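Local coordinates for acyl-CoA dehydrogenase (Mycobacterium thermoresistibile, PDB 3NF4), which binds flavin adenine dinucleotide and probably catalyses the FAD-dependent alpha,beta-dehydrogenation of acyl-CoA thioesters, at residues S63-E68 with V100-S105. Numbering follows the deposited sequence.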
loop_
_atom_site.group_PDB
_atom_site.type_symbol
_atom_site.label_atom_id
_atom_site.label_comp_id
_atom_site.label_asym_id
_atom_site.label_seq_id
_atom_site.Cartn_x
_atom_site.Cartn_y
_atom_site.Cartn_z
ATOM N N SER A 63 25.683 -28.745 -4.148
ATOM C CA SER A 63 26.992 -28.098 -4.280
ATOM C C SER A 63 27.184 -27.387 -5.615
ATOM O O SER A 63 28.316 -27.163 -6.055
ATOM C CB SER A 63 28.130 -29.104 -4.032
ATOM O OG SER A 63 27.762 -30.398 -4.470
ATOM N N LEU A 64 26.073 -27.008 -6.233
ATOM C CA LEU A 64 26.086 -26.405 -7.548
ATOM C C LEU A 64 27.041 -25.226 -7.735
ATOM O O LEU A 64 27.813 -25.228 -8.694
ATOM C CB LEU A 64 24.668 -26.044 -7.984
ATOM C CG LEU A 64 23.801 -27.248 -8.354
ATOM C CD1 LEU A 64 22.416 -26.799 -8.733
ATOM C CD2 LEU A 64 24.442 -28.110 -9.499
ATOM N N PRO A 65 27.001 -24.220 -6.834
ATOM C CA PRO A 65 27.737 -22.982 -7.166
ATOM C C PRO A 65 29.248 -23.010 -6.948
ATOM O O PRO A 65 29.947 -22.145 -7.475
ATOM C CB PRO A 65 27.093 -21.926 -6.245
ATOM C CG PRO A 65 26.586 -22.692 -5.080
ATOM C CD PRO A 65 26.241 -24.084 -5.568
ATOM N N GLN A 66 29.744 -23.973 -6.177
ATOM C CA GLN A 66 31.175 -24.006 -5.798
ATOM C C GLN A 66 32.123 -24.552 -6.896
ATOM O O GLN A 66 31.692 -25.285 -7.793
ATOM C CB GLN A 66 31.385 -24.752 -4.469
ATOM C CG GLN A 66 30.752 -24.081 -3.256
ATOM C CD GLN A 66 29.302 -24.489 -3.049
ATOM O OE1 GLN A 66 28.850 -25.507 -3.590
ATOM N NE2 GLN A 66 28.559 -23.692 -2.262
ATOM N N PRO A 67 33.413 -24.182 -6.827
ATOM C CA PRO A 67 34.359 -24.564 -7.877
ATOM C C PRO A 67 34.582 -26.075 -7.996
ATOM O O PRO A 67 34.606 -26.804 -6.994
ATOM C CB PRO A 67 35.654 -23.851 -7.460
ATOM C CG PRO A 67 35.216 -22.761 -6.524
ATOM C CD PRO A 67 34.065 -23.351 -5.796
ATOM N N GLU A 68 34.717 -26.527 -9.236
ATOM C CA GLU A 68 34.920 -27.934 -9.527
ATOM C C GLU A 68 36.208 -28.506 -8.938
ATOM O O GLU A 68 36.234 -29.676 -8.599
ATOM C CB GLU A 68 34.886 -28.186 -11.033
ATOM C CG GLU A 68 33.552 -27.868 -11.693
ATOM C CD GLU A 68 33.580 -28.114 -13.192
ATOM O OE1 GLU A 68 33.912 -29.257 -13.597
ATOM O OE2 GLU A 68 33.269 -27.169 -13.964
ATOM N N VAL A 100 21.174 -22.783 3.417
ATOM C CA VAL A 100 22.042 -22.766 4.585
ATOM C C VAL A 100 23.330 -23.587 4.365
ATOM O O VAL A 100 24.428 -23.161 4.766
ATOM C CB VAL A 100 21.262 -23.198 5.866
ATOM C CG1 VAL A 100 22.211 -23.577 7.024
ATOM C CG2 VAL A 100 20.278 -22.076 6.282
ATOM N N HIS A 101 23.210 -24.726 3.686
ATOM C CA HIS A 101 24.377 -25.571 3.429
ATOM C C HIS A 101 25.487 -24.843 2.641
ATOM O O HIS A 101 26.681 -24.991 2.959
ATOM C CB HIS A 101 23.960 -26.849 2.725
ATOM C CG HIS A 101 25.099 -27.751 2.393
ATOM N ND1 HIS A 101 25.708 -28.557 3.332
ATOM C CD2 HIS A 101 25.734 -27.992 1.219
ATOM C CE1 HIS A 101 26.673 -29.254 2.753
ATOM N NE2 HIS A 101 26.709 -28.929 1.472
ATOM N N SER A 102 25.081 -24.064 1.633
ATOM C CA SER A 102 25.972 -23.189 0.872
ATOM C C SER A 102 26.667 -22.150 1.737
ATOM O O SER A 102 27.879 -21.986 1.651
ATOM C CB SER A 102 25.189 -22.460 -0.223
ATOM O OG SER A 102 25.004 -23.299 -1.352
ATOM N N LEU A 103 25.905 -21.420 2.549
ATOM C CA LEU A 103 26.510 -20.511 3.512
ATOM C C LEU A 103 27.465 -21.203 4.495
ATOM O O LEU A 103 28.465 -20.613 4.890
ATOM C CB LEU A 103 25.441 -19.777 4.319
ATOM C CG LEU A 103 24.899 -18.425 3.868
ATOM C CD1 LEU A 103 24.574 -18.415 2.374
ATOM C CD2 LEU A 103 23.656 -18.094 4.706
ATOM N N SER A 104 27.143 -22.422 4.907
ATOM C CA SER A 104 27.966 -23.123 5.901
ATOM C C SER A 104 29.377 -23.452 5.389
ATOM O O SER A 104 30.337 -23.453 6.156
ATOM C CB SER A 104 27.256 -24.365 6.471
ATOM O OG SER A 104 27.486 -25.519 5.674
ATOM N N SER A 105 29.522 -23.671 4.086
ATOM C CA SER A 105 30.868 -23.901 3.544
ATOM C C SER A 105 31.642 -22.619 3.170
ATOM O O SER A 105 32.812 -22.688 2.799
ATOM C CB SER A 105 30.828 -24.904 2.379
ATOM O OG SER A 105 30.442 -24.297 1.164
#
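Ser-102, near the end of helix 92-104, and Ser-105, three residues on, face Pro-65 and Gln-66 of the loop that follows helix 52-57. Contact is light, and no hydrogen bond is assigned between the two segments. The His-101 ring stays beside the contact, its ND1 hydrogen-bonded to Gly-131 N. Ser-102 then makes the closest approach. With OG anti to the carbonyl carbon (chi1 -81°), its hydroxyl meets both Pro-65 and Gln-66. Pro-65 brings its ring to this oxygen, with CG 4.1 Å from Ser-102 OG. The amide end of Gln-66 lies by the same hydroxyl, within van der Waals range. That hydroxyl is satisfied by Tyr-80 OH of helix 77-88, and Pro-65 also packs on Tyr-80. Ser-105 OG forms a weak bond of 3.5 Å to Ser-102 O. It also borders the Gln-66 amide, which reaches it because the side chain bends at chi2 (87°). Leu-125 touches both Gln-66 and Ser-105. This is loop-on-helix packing within the all-helical N-terminal domain of the acyl-CoA dehydrogenase fold, with the side chain of Ser-102 about 12 Å from the bound FAD.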